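Local atomic coordinates of purine nucleoside phosphorylase YlmD (Geobacillus stearothermophilus, PDB entry 6T1B), a protein that catalyses the phosphorolysis of adenosine, inosine and S-methyl-5'-thioadenosine to the free base and the corresponding ribose 1-phosphate or methylthioribose 1-phosphate, and also deaminates adenosine. Residues A[218-223]-A[237-242]; A[109-114]-A[158-163]. One frame throughout, in Å; residues are numbered along the deposited sequence.

Interaction 1 of 2, residues A[218-223]-A[237-242]; sequences DLKEAN and IYVSER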
loop_
_atom_site.group_PDB
_atom_site.type_symbol
_atom_site.label_atom_id
_atom_site.label_comp_id
_atom_site.label_asym_id
_atom_site.label_seq_id
_atom_site.Cartn_x
_atom_site.Cartn_y
_atom_site.Cartn_z
ATOM N N ASP A 218 13.977 7.166 -3.838
ATOM C CA ASP A 218 13.448 5.809 -4.034
ATOM C C ASP A 218 12.776 5.387 -2.720
ATOM O O ASP A 218 13.428 4.817 -1.833
ATOM C CB ASP A 218 14.563 4.857 -4.417
ATOM C CG ASP A 218 14.048 3.475 -4.794
ATOM O OD1 ASP A 218 14.847 2.706 -5.383
ATOM O OD2 ASP A 218 12.871 3.177 -4.513
ATOM N N LEU A 219 11.486 5.701 -2.577
ATOM C CA LEU A 219 10.774 5.344 -1.354
ATOM C C LEU A 219 10.649 3.834 -1.192
ATOM O O LEU A 219 10.545 3.348 -0.065
ATOM C CB LEU A 219 9.389 5.984 -1.308
ATOM C CG LEU A 219 9.319 7.447 -0.895
ATOM C CD1 LEU A 219 7.865 7.892 -0.965
ATOM C CD2 LEU A 219 9.903 7.690 0.477
ATOM N N LYS A 220 10.623 3.080 -2.288
ATOM C CA LYS A 220 10.564 1.630 -2.154
ATOM C C LYS A 220 11.803 1.147 -1.413
ATOM O O LYS A 220 11.712 0.376 -0.452
ATOM C CB LYS A 220 10.495 0.960 -3.523
ATOM C CG LYS A 220 9.221 1.184 -4.298
ATOM C CD LYS A 220 9.320 0.443 -5.624
ATOM C CE LYS A 220 8.175 0.789 -6.520
ATOM N NZ LYS A 220 8.533 0.378 -7.895
ATOM N N GLU A 221 12.980 1.612 -1.833
ATOM C CA GLU A 221 14.219 1.184 -1.199
ATOM C C GLU A 221 14.324 1.723 0.217
ATOM O O GLU A 221 14.859 1.050 1.098
ATOM C CB GLU A 221 15.419 1.608 -2.052
ATOM C CG GLU A 221 16.772 1.308 -1.433
ATOM C CD GLU A 221 17.158 -0.177 -1.422
ATOM O OE1 GLU A 221 16.322 -1.049 -1.749
ATOM O OE2 GLU A 221 18.326 -0.450 -1.095
ATOM N N ALA A 222 13.849 2.939 0.461
ATOM C CA ALA A 222 13.868 3.459 1.822
ATOM C C ALA A 222 13.094 2.531 2.758
ATOM O O ALA A 222 13.546 2.235 3.871
ATOM C CB ALA A 222 13.278 4.862 1.863
ATOM N N ASN A 223 11.937 2.069 2.313
ATOM C CA ASN A 223 11.129 1.176 3.138
ATOM C C ASN A 223 11.769 -0.199 3.252
ATOM O O ASN A 223 11.781 -0.786 4.335
ATOM C CB ASN A 223 9.716 1.132 2.588
ATOM C CG ASN A 223 8.915 2.298 3.072
ATOM O OD1 ASN A 223 8.495 2.317 4.226
ATOM N ND2 ASN A 223 8.784 3.327 2.244
ATOM N N ILE A 237 11.725 -10.165 1.372
ATOM C CA ILE A 237 11.234 -8.865 0.918
ATOM C C ILE A 237 11.276 -8.842 -0.602
ATOM O O ILE A 237 12.363 -8.933 -1.202
ATOM C CB ILE A 237 12.067 -7.701 1.470
ATOM C CG1 ILE A 237 12.058 -7.711 2.997
ATOM C CG2 ILE A 237 11.516 -6.368 0.947
ATOM C CD1 ILE A 237 13.124 -6.802 3.608
ATOM N N TYR A 238 10.100 -8.708 -1.211
ATOM C CA TYR A 238 9.935 -8.685 -2.655
ATOM C C TYR A 238 9.551 -7.274 -3.054
ATOM O O TYR A 238 8.689 -6.675 -2.412
ATOM C CB TYR A 238 8.794 -9.625 -3.044
ATOM C CG TYR A 238 9.036 -11.081 -2.690
ATOM C CD1 TYR A 238 8.888 -11.529 -1.387
ATOM C CD2 TYR A 238 9.407 -12.003 -3.662
ATOM C CE1 TYR A 238 9.113 -12.868 -1.050
ATOM C CE2 TYR A 238 9.620 -13.339 -3.339
ATOM C CZ TYR A 238 9.469 -13.756 -2.031
ATOM O OH TYR A 238 9.683 -15.088 -1.714
ATOM N N VAL A 239 10.186 -6.737 -4.089
ATOM C CA VAL A 239 9.976 -5.336 -4.466
ATOM C C VAL A 239 9.533 -5.281 -5.922
ATOM O O VAL A 239 10.256 -5.732 -6.816
ATOM C CB VAL A 239 11.253 -4.504 -4.263
ATOM C CG1 VAL A 239 11.014 -3.053 -4.596
ATOM C CG2 VAL A 239 11.763 -4.635 -2.837
ATOM N N SER A 240 8.359 -4.709 -6.170
ATOM C CA SER A 240 7.928 -4.444 -7.535
ATOM C C SER A 240 8.799 -3.366 -8.170
ATOM O O SER A 240 9.133 -2.367 -7.527
ATOM C CB SER A 240 6.482 -3.944 -7.527
ATOM O OG SER A 240 6.012 -3.663 -8.833
ATOM N N GLU A 241 9.120 -3.540 -9.450
ATOM C CA GLU A 241 9.841 -2.526 -10.206
ATOM C C GLU A 241 8.900 -1.539 -10.903
ATOM O O GLU A 241 9.379 -0.619 -11.580
ATOM C CB GLU A 241 10.746 -3.168 -11.264
ATOM C CG GLU A 241 11.593 -4.344 -10.798
ATOM C CD GLU A 241 12.874 -3.930 -10.115
ATOM O OE1 GLU A 241 13.785 -4.779 -10.002
ATOM O OE2 GLU A 241 12.970 -2.759 -9.689
ATOM N N ARG A 242 7.590 -1.714 -10.776
ATOM C CA ARG A 242 6.656 -0.876 -11.510
ATOM C C ARG A 242 6.593 0.513 -10.892
ATOM O O ARG A 242 6.427 0.663 -9.670
ATOM C CB ARG A 242 5.267 -1.506 -11.490
ATOM C CG ARG A 242 5.176 -2.837 -12.185
ATOM C CD ARG A 242 3.783 -3.385 -12.014
ATOM N NE ARG A 242 3.580 -4.682 -12.645
ATOM C CZ ARG A 242 3.197 -4.860 -13.905
ATOM N NH1 ARG A 242 2.999 -3.824 -14.699
ATOM N NH2 ARG A 242 3.031 -6.093 -14.367
#
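A lysine ammonium group held by two backbone carbonyls, with no carboxylate at bonding distance across the contact, is the striking feature here. NZ of Lys-220 donates to O of Ser-240 at 2.8 Å and equally to O of Arg-242 at 2.8 Å. It meets both oxygens from above their carbonyl planes, 57° out of plane at Arg-242, away from the lone-pair directions. Glu-241 lies between the two acceptors in sequence, but its carboxylate stays apart: OE2 is 5.7 Å from NZ of Lys-220, so any attraction is probably a weak one through space. The chain of Lys-220 is extended beyond CG, which carries its charge from the first turn of the helix to the loop that follows strand 237-239. Lysine suits the place because its long methylene run can also pack: CD of Lys-220 touches CG1 of Val-239 at 4.0 Å, the two side chains crossing at a slant, and the beta-branched valine offers a compact apolar surface.

The contact joins the N-terminus of helix 219-229 to the end of strand 237-239, an outermost strand of a mixed sheet, and Ile-176 on neighbouring strand 173-176 touches both Lys-220 and Val-239. Asp-218 is the N-cap of the helix; its OD2 accepts from N of Glu-221 at 3.1 Å, from above the carboxylate plane. In the loop, Ser-240 forms an ST turn, OG accepting from N of Arg-242 at 3.2 Å, and OG is also hydrogen-bonded to Asp-4. Arg-242 sends its guanidinium group to the backbone O of Phe-6 and to a salt bridge with Glu-247. The next residue of this loop, Cys-243, is a ligand of the second, probably structural zinc, and its side chain is about 5 Å from that of Lys-220.

Interaction 2 of 2, residues A[109-114]-A[158-163]; sequences GLYTDE and VWLWQT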
loop_
_atom_site.group_PDB
_atom_site.type_symbol
_atom_site.label_atom_id
_atom_site.label_comp_id
_atom_site.label_asym_id
_atom_site.label_seq_id
_atom_site.Cartn_x
_atom_site.Cartn_y
_atom_site.Cartn_z
ATOM N N GLY A 109 -2.022 2.281 8.370
ATOM C CA GLY A 109 -1.837 0.870 8.130
ATOM C C GLY A 109 -2.804 0.084 8.982
ATOM O O GLY A 109 -3.290 0.555 10.016
ATOM N N LEU A 110 -3.050 -1.148 8.544
ATOM C CA LEU A 110 -3.976 -2.040 9.210
ATOM C C LEU A 110 -3.374 -3.434 9.209
ATOM O O LEU A 110 -2.597 -3.780 8.312
ATOM C CB LEU A 110 -5.312 -2.145 8.468
ATOM C CG LEU A 110 -6.103 -0.857 8.327
ATOM C CD1 LEU A 110 -7.293 -1.053 7.407
ATOM C CD2 LEU A 110 -6.507 -0.329 9.681
ATOM N N TYR A 111 -3.751 -4.244 10.194
ATOM C CA TYR A 111 -3.419 -5.658 10.103
ATOM C C TYR A 111 -4.515 -6.481 10.752
ATOM O O TYR A 111 -5.291 -5.971 11.562
ATOM C CB TYR A 111 -2.062 -6.015 10.704
ATOM C CG TYR A 111 -1.903 -5.931 12.199
ATOM C CD1 TYR A 111 -2.092 -7.049 13.001
ATOM C CD2 TYR A 111 -1.477 -4.759 12.798
ATOM C CE1 TYR A 111 -1.887 -6.990 14.365
ATOM C CE2 TYR A 111 -1.271 -4.706 14.154
ATOM C CZ TYR A 111 -1.474 -5.805 14.928
ATOM O OH TYR A 111 -1.250 -5.722 16.286
ATOM N N THR A 112 -4.569 -7.769 10.411
ATOM C CA THR A 112 -5.531 -8.663 11.031
ATOM C C THR A 112 -4.989 -10.084 11.027
ATOM O O THR A 112 -4.238 -10.478 10.123
ATOM C CB THR A 112 -6.883 -8.617 10.306
ATOM O OG1 THR A 112 -7.864 -9.393 10.998
ATOM C CG2 THR A 112 -6.768 -9.140 8.876
ATOM N N ASP A 113 -5.394 -10.849 12.026
ATOM C CA ASP A 113 -5.105 -12.273 12.051
ATOM C C ASP A 113 -6.343 -13.123 11.783
ATOM O O ASP A 113 -6.305 -14.339 11.935
ATOM C CB ASP A 113 -4.378 -12.682 13.339
ATOM C CG ASP A 113 -5.231 -12.534 14.578
ATOM O OD1 ASP A 113 -6.393 -12.138 14.455
ATOM O OD2 ASP A 113 -4.723 -12.818 15.689
ATOM N N GLU A 114 -7.423 -12.506 11.302
ATOM C CA GLU A 114 -8.657 -13.213 11.013
ATOM C C GLU A 114 -8.853 -13.350 9.513
ATOM O O GLU A 114 -8.433 -12.485 8.744
ATOM C CB GLU A 114 -9.861 -12.479 11.625
ATOM C CG GLU A 114 -9.742 -12.309 13.124
ATOM C CD GLU A 114 -10.968 -11.736 13.795
ATOM O OE1 GLU A 114 -10.913 -11.577 15.032
ATOM O OE2 GLU A 114 -11.976 -11.443 13.117
ATOM N N VAL A 158 6.260 -4.148 11.917
ATOM C CA VAL A 158 7.078 -5.255 12.400
ATOM C C VAL A 158 7.106 -5.257 13.920
ATOM O O VAL A 158 6.938 -6.304 14.565
ATOM C CB VAL A 158 8.494 -5.167 11.807
ATOM C CG1 VAL A 158 9.371 -6.270 12.375
ATOM C CG2 VAL A 158 8.432 -5.278 10.322
ATOM N N TRP A 159 7.321 -4.080 14.524
ATOM C CA TRP A 159 7.362 -3.972 15.977
ATOM C C TRP A 159 6.053 -4.425 16.611
ATOM O O TRP A 159 6.060 -5.093 17.656
ATOM C CB TRP A 159 7.675 -2.529 16.382
ATOM C CG TRP A 159 7.808 -2.315 17.852
ATOM C CD1 TRP A 159 8.908 -2.568 18.611
ATOM C CD2 TRP A 159 6.815 -1.787 18.740
ATOM N NE1 TRP A 159 8.662 -2.236 19.920
ATOM C CE2 TRP A 159 7.386 -1.750 20.027
ATOM C CE3 TRP A 159 5.501 -1.344 18.574
ATOM C CZ2 TRP A 159 6.687 -1.294 21.143
ATOM C CZ3 TRP A 159 4.807 -0.886 19.687
ATOM C CH2 TRP A 159 5.404 -0.867 20.955
ATOM N N LEU A 160 4.922 -4.044 16.020
ATOM C CA LEU A 160 3.637 -4.458 16.579
ATOM C C LEU A 160 3.460 -5.965 16.466
ATOM O O LEU A 160 2.984 -6.608 17.408
ATOM C CB LEU A 160 2.483 -3.748 15.880
ATOM C CG LEU A 160 2.362 -2.250 16.159
ATOM C CD1 LEU A 160 1.334 -1.595 15.234
ATOM C CD2 LEU A 160 1.993 -2.004 17.597
ATOM N N TRP A 161 3.856 -6.553 15.337
ATOM C CA TRP A 161 3.713 -7.998 15.200
ATOM C C TRP A 161 4.589 -8.725 16.213
ATOM O O TRP A 161 4.186 -9.752 16.773
ATOM C CB TRP A 161 4.005 -8.438 13.774
ATOM C CG TRP A 161 2.918 -8.074 12.811
ATOM C CD1 TRP A 161 1.933 -7.139 12.984
ATOM C CD2 TRP A 161 2.693 -8.637 11.504
ATOM N NE1 TRP A 161 1.125 -7.087 11.873
ATOM C CE2 TRP A 161 1.562 -8.020 10.963
ATOM C CE3 TRP A 161 3.322 -9.644 10.771
ATOM C CZ2 TRP A 161 1.077 -8.339 9.704
ATOM C CZ3 TRP A 161 2.839 -9.952 9.528
ATOM C CH2 TRP A 161 1.733 -9.307 9.003
ATOM N N GLN A 162 5.784 -8.185 16.501
ATOM C CA GLN A 162 6.678 -8.831 17.451
ATOM C C GLN A 162 6.170 -8.667 18.869
ATOM O O GLN A 162 6.085 -9.638 19.625
ATOM C CB GLN A 162 8.082 -8.255 17.305
ATOM C CG GLN A 162 9.108 -9.024 18.127
ATOM C CD GLN A 162 10.531 -8.754 17.688
ATOM O OE1 GLN A 162 10.784 -7.874 16.862
ATOM N NE2 GLN A 162 11.475 -9.515 18.239
ATOM N N THR A 163 5.810 -7.436 19.247
ATOM C CA THR A 163 5.539 -7.150 20.654
ATOM C C THR A 163 4.108 -7.472 21.051
ATOM O O THR A 163 3.867 -7.868 22.194
ATOM C CB THR A 163 5.839 -5.687 20.982
ATOM O OG1 THR A 163 4.921 -4.812 20.312
ATOM C CG2 THR A 163 7.253 -5.334 20.568
#
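Tyr-111 turns CG between its own backbone N and carbonyl carbon (chi1 69°), lifting the phenol ring off the strand toward the helix, where Trp-161 comes to meet it with CG opposite the carbonyl carbon (chi1 -73°). The result is a T-shaped stack: the pyrrole edge of the indole points at one face of the tyrosine ring, with planes at 64° and centroids of the tyrosine ring and the five-membered ring 4.5 Å apart. NE1 of Trp-161 leads the approach, 3.3 Å from CG of Tyr-111, and sits over the CB side of the ring, not its centre. CD1 of Trp-161 follows at 4.0 Å from CD1 of Tyr-111, while CZ2 of the indole lies 4.0 Å from CB of Tyr-111. Tryptophan suits the site because its edge offers a polar N-H together with a broad apolar flank; tyrosine answers with an electron-rich face and a hydroxyl that hydrogen-bonds to Glu-165, just past the helix. Leu-160 adds a branched aliphatic tip, CD1 standing 4.2 Å from CE2 of Tyr-111. Cutting Tyr-111 back to an alanine removes the face on which the indole edge rests, and is likely to leave a gap beside Leu-160 and Glu-165 without its phenol partner.

This is buried packing of helix 153-163 against a mixed beta-sheet, away from the nucleoside and zinc sites. Strand 109-112 runs between parallel strand 85-87 and antiparallel strand 138-144; Ile-85 touches both Tyr-111 and Leu-160, and Leu-138 touches both Tyr-111 and Trp-161.

How the interactions relate
Both contacts pack a helix against the same six-stranded mixed sheet, at different strands: interaction 2 uses strand 109-112, one place in from one border, whereas interaction 1 uses strand 237-239 at the other border. Their centres lie 20 Å apart, and their nearest atoms, about 8 Å apart, do not touch. The chemistry follows the setting. In interaction 2 all three touching residues are buried, and aromatic and aliphatic groups meet without a hydrogen bond across the segments. Interaction 1 is only partly buried and relies on a charged side chain bonded to loop carbonyls, close to the four-cysteine zinc site.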